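PDB 3SS6: acetyl-CoA acetyltransferase from Bacillus anthracis, which probably catalyses the reversible, thiolase-type condensation of two acetyl-CoA molecules to acetoacetyl-CoA and free coenzyme A. Local coordinates for residues P273-P287 and G382-L394. Residues are numbered along the deposited sequence; the frame is centred on the assembly and turned at random.
Sequences PLARIVGYSVAGVDP and GGGIGVALFIEAL
With CG of Arg-276 set between its backbone N and carbonyl carbon (chi1 70°), the CG-CD part of the chain crosses Glu-392 obliquely, and a bend at chi3 turns the guanidinium away from the carboxylate, toward Leu-394; CG of Glu-392 lies anti to its carbonyl carbon and the chain then runs extended. The two planes are nearly perpendicular (88°). NE of Arg-276 stops 4.1 Å from OE1 of Glu-392, too far for a direct salt bridge. One water closes the gap, accepting from NE in the guanidinium plane and donating to OE1; NH2 pairs with Glu-263. CD2 of Leu-394 lies 3.8 Å from NE of Arg-276, while CG1 of Val-278 meets the Glu-392 carboxylate carbon.

Val-278 and Gly-279 both face Phe-390 in a classic beta bulge: Phe-390 O takes a 2.8 Å bond from Val-278 N and a weak one from Gly-279 N. Gly-279 O and Ser-281 OG lie at the edge of the Phe-390 ring, OG being hydrogen-bonded to Ala-297 O. On the other face, CD1 of Leu-389 reaches CG2 of Ile-277 (3.9 Å), and CG1 of Val-282 meets CG2 of Ile-385 (3.7 Å); helices 93-107 and 352-370 cover this side. At the far end Val-285 N donates almost straight (177°) to Gly-384 O, and Gly-383 O accepts a hydrogen bond from NE of Arg-70 of a second subunit.

Two-way backbone bonds pair Arg-276 with Glu-392, Ser-281 with Ala-388 and Ala-283 with Gly-386, making strands 275-284 and 385-393 antiparallel neighbours in the C-terminal half of the five-layered alpha-beta-alpha-beta-alpha thiolase fold.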
# COMPACT_ATOMS: atom_id res chain seq x y z
N PRO A 273 -24.07 43.62 -11.82
CA PRO A 273 -23.38 42.68 -10.94
C PRO A 273 -24.15 42.45 -9.65
O PRO A 273 -25.01 43.26 -9.29
CB PRO A 273 -22.04 43.38 -10.64
CG PRO A 273 -21.88 44.41 -11.76
CD PRO A 273 -23.30 44.86 -12.01
N LEU A 274 -23.84 41.34 -8.98
CA LEU A 274 -24.42 41.01 -7.69
C LEU A 274 -23.79 41.83 -6.59
O LEU A 274 -24.45 42.20 -5.61
CB LEU A 274 -24.19 39.52 -7.37
CG LEU A 274 -24.75 38.49 -8.34
CD1 LEU A 274 -24.25 37.10 -7.95
CD2 LEU A 274 -26.27 38.53 -8.34
N ALA A 275 -22.49 42.11 -6.74
CA ALA A 275 -21.71 42.68 -5.65
C ALA A 275 -20.37 43.22 -6.15
O ALA A 275 -19.93 42.88 -7.25
CB ALA A 275 -21.46 41.61 -4.58
N ARG A 276 -19.74 44.06 -5.34
CA ARG A 276 -18.37 44.50 -5.60
C ARG A 276 -17.46 44.08 -4.45
O ARG A 276 -17.91 43.91 -3.31
CB ARG A 276 -18.31 46.02 -5.79
CG ARG A 276 -18.56 46.82 -4.50
CD ARG A 276 -18.28 48.33 -4.69
NE ARG A 276 -19.22 48.95 -5.63
CZ ARG A 276 -18.95 49.18 -6.91
NH1 ARG A 276 -17.76 48.86 -7.42
NH2 ARG A 276 -19.87 49.75 -7.68
N ILE A 277 -16.19 43.90 -4.75
CA ILE A 277 -15.21 43.68 -3.70
C ILE A 277 -14.62 45.02 -3.29
O ILE A 277 -14.13 45.78 -4.14
CB ILE A 277 -14.10 42.71 -4.16
CG1 ILE A 277 -14.69 41.31 -4.35
CG2 ILE A 277 -12.98 42.66 -3.12
CD1 ILE A 277 -13.76 40.30 -5.04
N VAL A 278 -14.69 45.36 -2.00
CA VAL A 278 -14.08 46.62 -1.56
C VAL A 278 -12.74 46.47 -0.84
O VAL A 278 -12.03 47.45 -0.69
CB VAL A 278 -15.05 47.48 -0.72
CG1 VAL A 278 -16.27 47.89 -1.56
CG2 VAL A 278 -15.47 46.75 0.53
N GLY A 279 -12.40 45.25 -0.41
CA GLY A 279 -11.12 45.03 0.24
C GLY A 279 -10.93 43.60 0.70
O GLY A 279 -11.86 42.81 0.69
N TYR A 280 -9.71 43.26 1.09
CA TYR A 280 -9.40 41.95 1.64
C TYR A 280 -8.14 42.05 2.46
O TYR A 280 -7.33 42.96 2.25
CB TYR A 280 -9.25 40.88 0.53
CG TYR A 280 -8.47 41.36 -0.68
CD1 TYR A 280 -7.08 41.31 -0.70
CD2 TYR A 280 -9.12 41.89 -1.78
CE1 TYR A 280 -6.37 41.76 -1.80
CE2 TYR A 280 -8.42 42.34 -2.88
CZ TYR A 280 -7.04 42.27 -2.88
OH TYR A 280 -6.32 42.73 -3.97
N SER A 281 -7.97 41.13 3.41
CA SER A 281 -6.83 41.20 4.31
C SER A 281 -6.41 39.82 4.79
O SER A 281 -7.21 38.88 4.82
CB SER A 281 -7.18 42.08 5.50
OG SER A 281 -8.35 41.59 6.13
N VAL A 282 -5.14 39.71 5.17
CA VAL A 282 -4.55 38.45 5.63
C VAL A 282 -3.69 38.74 6.87
O VAL A 282 -2.89 39.68 6.87
CB VAL A 282 -3.64 37.84 4.53
CG1 VAL A 282 -2.96 36.58 5.04
CG2 VAL A 282 -4.45 37.54 3.28
N ALA A 283 -3.85 37.93 7.91
CA ALA A 283 -3.06 38.14 9.14
C ALA A 283 -2.51 36.81 9.65
O ALA A 283 -3.20 35.79 9.63
CB ALA A 283 -3.93 38.81 10.21
N GLY A 284 -1.25 36.82 10.08
CA GLY A 284 -0.65 35.62 10.64
C GLY A 284 -0.66 35.59 12.16
O GLY A 284 -0.34 36.58 12.82
N VAL A 285 -0.99 34.43 12.72
CA VAL A 285 -1.04 34.24 14.17
C VAL A 285 -0.34 32.95 14.58
O VAL A 285 0.15 32.20 13.73
CB VAL A 285 -2.50 34.18 14.68
CG1 VAL A 285 -3.20 35.51 14.43
CG2 VAL A 285 -3.26 33.03 14.02
N ASP A 286 -0.31 32.69 15.89
CA ASP A 286 0.24 31.45 16.45
C ASP A 286 -0.53 30.23 15.94
O ASP A 286 -1.73 30.12 16.16
CB ASP A 286 0.17 31.51 17.98
CG ASP A 286 0.78 30.29 18.66
OD1 ASP A 286 1.15 29.31 17.96
OD2 ASP A 286 0.89 30.30 19.90
N PRO A 287 0.16 29.30 15.26
CA PRO A 287 -0.55 28.12 14.73
C PRO A 287 -1.29 27.34 15.82
O PRO A 287 -2.30 26.69 15.55
CB PRO A 287 0.58 27.25 14.16
CG PRO A 287 1.71 28.20 13.91
CD PRO A 287 1.60 29.26 14.96
N GLY A 382 -5.62 26.59 9.08
CA GLY A 382 -4.61 25.78 9.73
C GLY A 382 -3.24 26.34 9.40
O GLY A 382 -3.01 26.81 8.29
N GLY A 383 -2.32 26.31 10.37
CA GLY A 383 -1.01 26.91 10.18
C GLY A 383 -0.94 28.32 10.75
O GLY A 383 0.15 28.92 10.78
N GLY A 384 -2.08 28.85 11.17
CA GLY A 384 -2.15 30.14 11.85
C GLY A 384 -2.35 31.36 10.96
O GLY A 384 -1.56 32.32 11.00
N ILE A 385 -3.40 31.34 10.14
CA ILE A 385 -3.70 32.49 9.29
C ILE A 385 -5.17 32.86 9.39
O ILE A 385 -6.03 32.00 9.59
CB ILE A 385 -3.29 32.22 7.83
CG1 ILE A 385 -1.83 31.76 7.79
CG2 ILE A 385 -3.46 33.47 6.96
CD1 ILE A 385 -1.35 31.34 6.39
N GLY A 386 -5.46 34.15 9.31
CA GLY A 386 -6.82 34.62 9.17
C GLY A 386 -6.93 35.37 7.86
O GLY A 386 -6.00 36.07 7.47
N VAL A 387 -8.06 35.24 7.18
CA VAL A 387 -8.28 35.96 5.93
C VAL A 387 -9.67 36.56 5.98
O VAL A 387 -10.59 35.95 6.51
CB VAL A 387 -8.16 35.01 4.72
CG1 VAL A 387 -8.31 35.79 3.42
CG2 VAL A 387 -6.81 34.29 4.76
N ALA A 388 -9.82 37.79 5.47
CA ALA A 388 -11.13 38.45 5.44
C ALA A 388 -11.38 39.13 4.11
O ALA A 388 -10.46 39.69 3.49
CB ALA A 388 -11.26 39.45 6.60
N LEU A 389 -12.63 39.09 3.68
CA LEU A 389 -13.05 39.65 2.41
C LEU A 389 -14.22 40.60 2.67
O LEU A 389 -15.15 40.27 3.40
CB LEU A 389 -13.49 38.52 1.47
CG LEU A 389 -13.93 38.93 0.06
CD1 LEU A 389 -12.79 39.61 -0.68
CD2 LEU A 389 -14.42 37.70 -0.70
N PHE A 390 -14.15 41.80 2.08
CA PHE A 390 -15.13 42.86 2.35
C PHE A 390 -15.87 43.16 1.07
O PHE A 390 -15.24 43.48 0.06
CB PHE A 390 -14.41 44.10 2.89
CG PHE A 390 -13.69 43.86 4.18
CD1 PHE A 390 -14.26 44.24 5.38
CD2 PHE A 390 -12.47 43.19 4.18
CE1 PHE A 390 -13.59 43.98 6.59
CE2 PHE A 390 -11.80 42.93 5.37
CZ PHE A 390 -12.36 43.33 6.58
N ILE A 391 -17.19 43.02 1.09
CA ILE A 391 -17.98 43.19 -0.12
C ILE A 391 -19.18 44.10 0.09
O ILE A 391 -19.63 44.32 1.22
CB ILE A 391 -18.48 41.84 -0.67
CG1 ILE A 391 -19.46 41.19 0.31
CG2 ILE A 391 -17.32 40.89 -0.97
CD1 ILE A 391 -20.20 40.01 -0.29
N GLU A 392 -19.68 44.65 -1.01
CA GLU A 392 -20.93 45.41 -0.97
C GLU A 392 -21.86 44.84 -2.03
O GLU A 392 -21.51 44.78 -3.20
CB GLU A 392 -20.69 46.91 -1.24
CG GLU A 392 -19.90 47.58 -0.12
CD GLU A 392 -19.55 49.03 -0.39
OE1 GLU A 392 -19.66 49.49 -1.55
OE2 GLU A 392 -19.14 49.72 0.57
N ALA A 393 -23.05 44.42 -1.61
CA ALA A 393 -24.06 43.97 -2.56
C ALA A 393 -24.55 45.17 -3.36
O ALA A 393 -24.67 46.29 -2.83
CB ALA A 393 -25.22 43.31 -1.83
N LEU A 394 -24.83 44.95 -4.64
CA LEU A 394 -25.26 46.06 -5.48
C LEU A 394 -26.77 46.08 -5.63
O LEU A 394 -27.43 45.04 -5.54
CB LEU A 394 -24.57 46.00 -6.85
CG LEU A 394 -23.04 46.13 -6.75
CD1 LEU A 394 -22.38 46.08 -8.12
CD2 LEU A 394 -22.67 47.42 -6.03
OXT LEU A 394 -27.36 47.14 -5.83
O HOH W 1 -21.26 49.59 -3.72
O HOH W 2 -2.39 25.21 13.07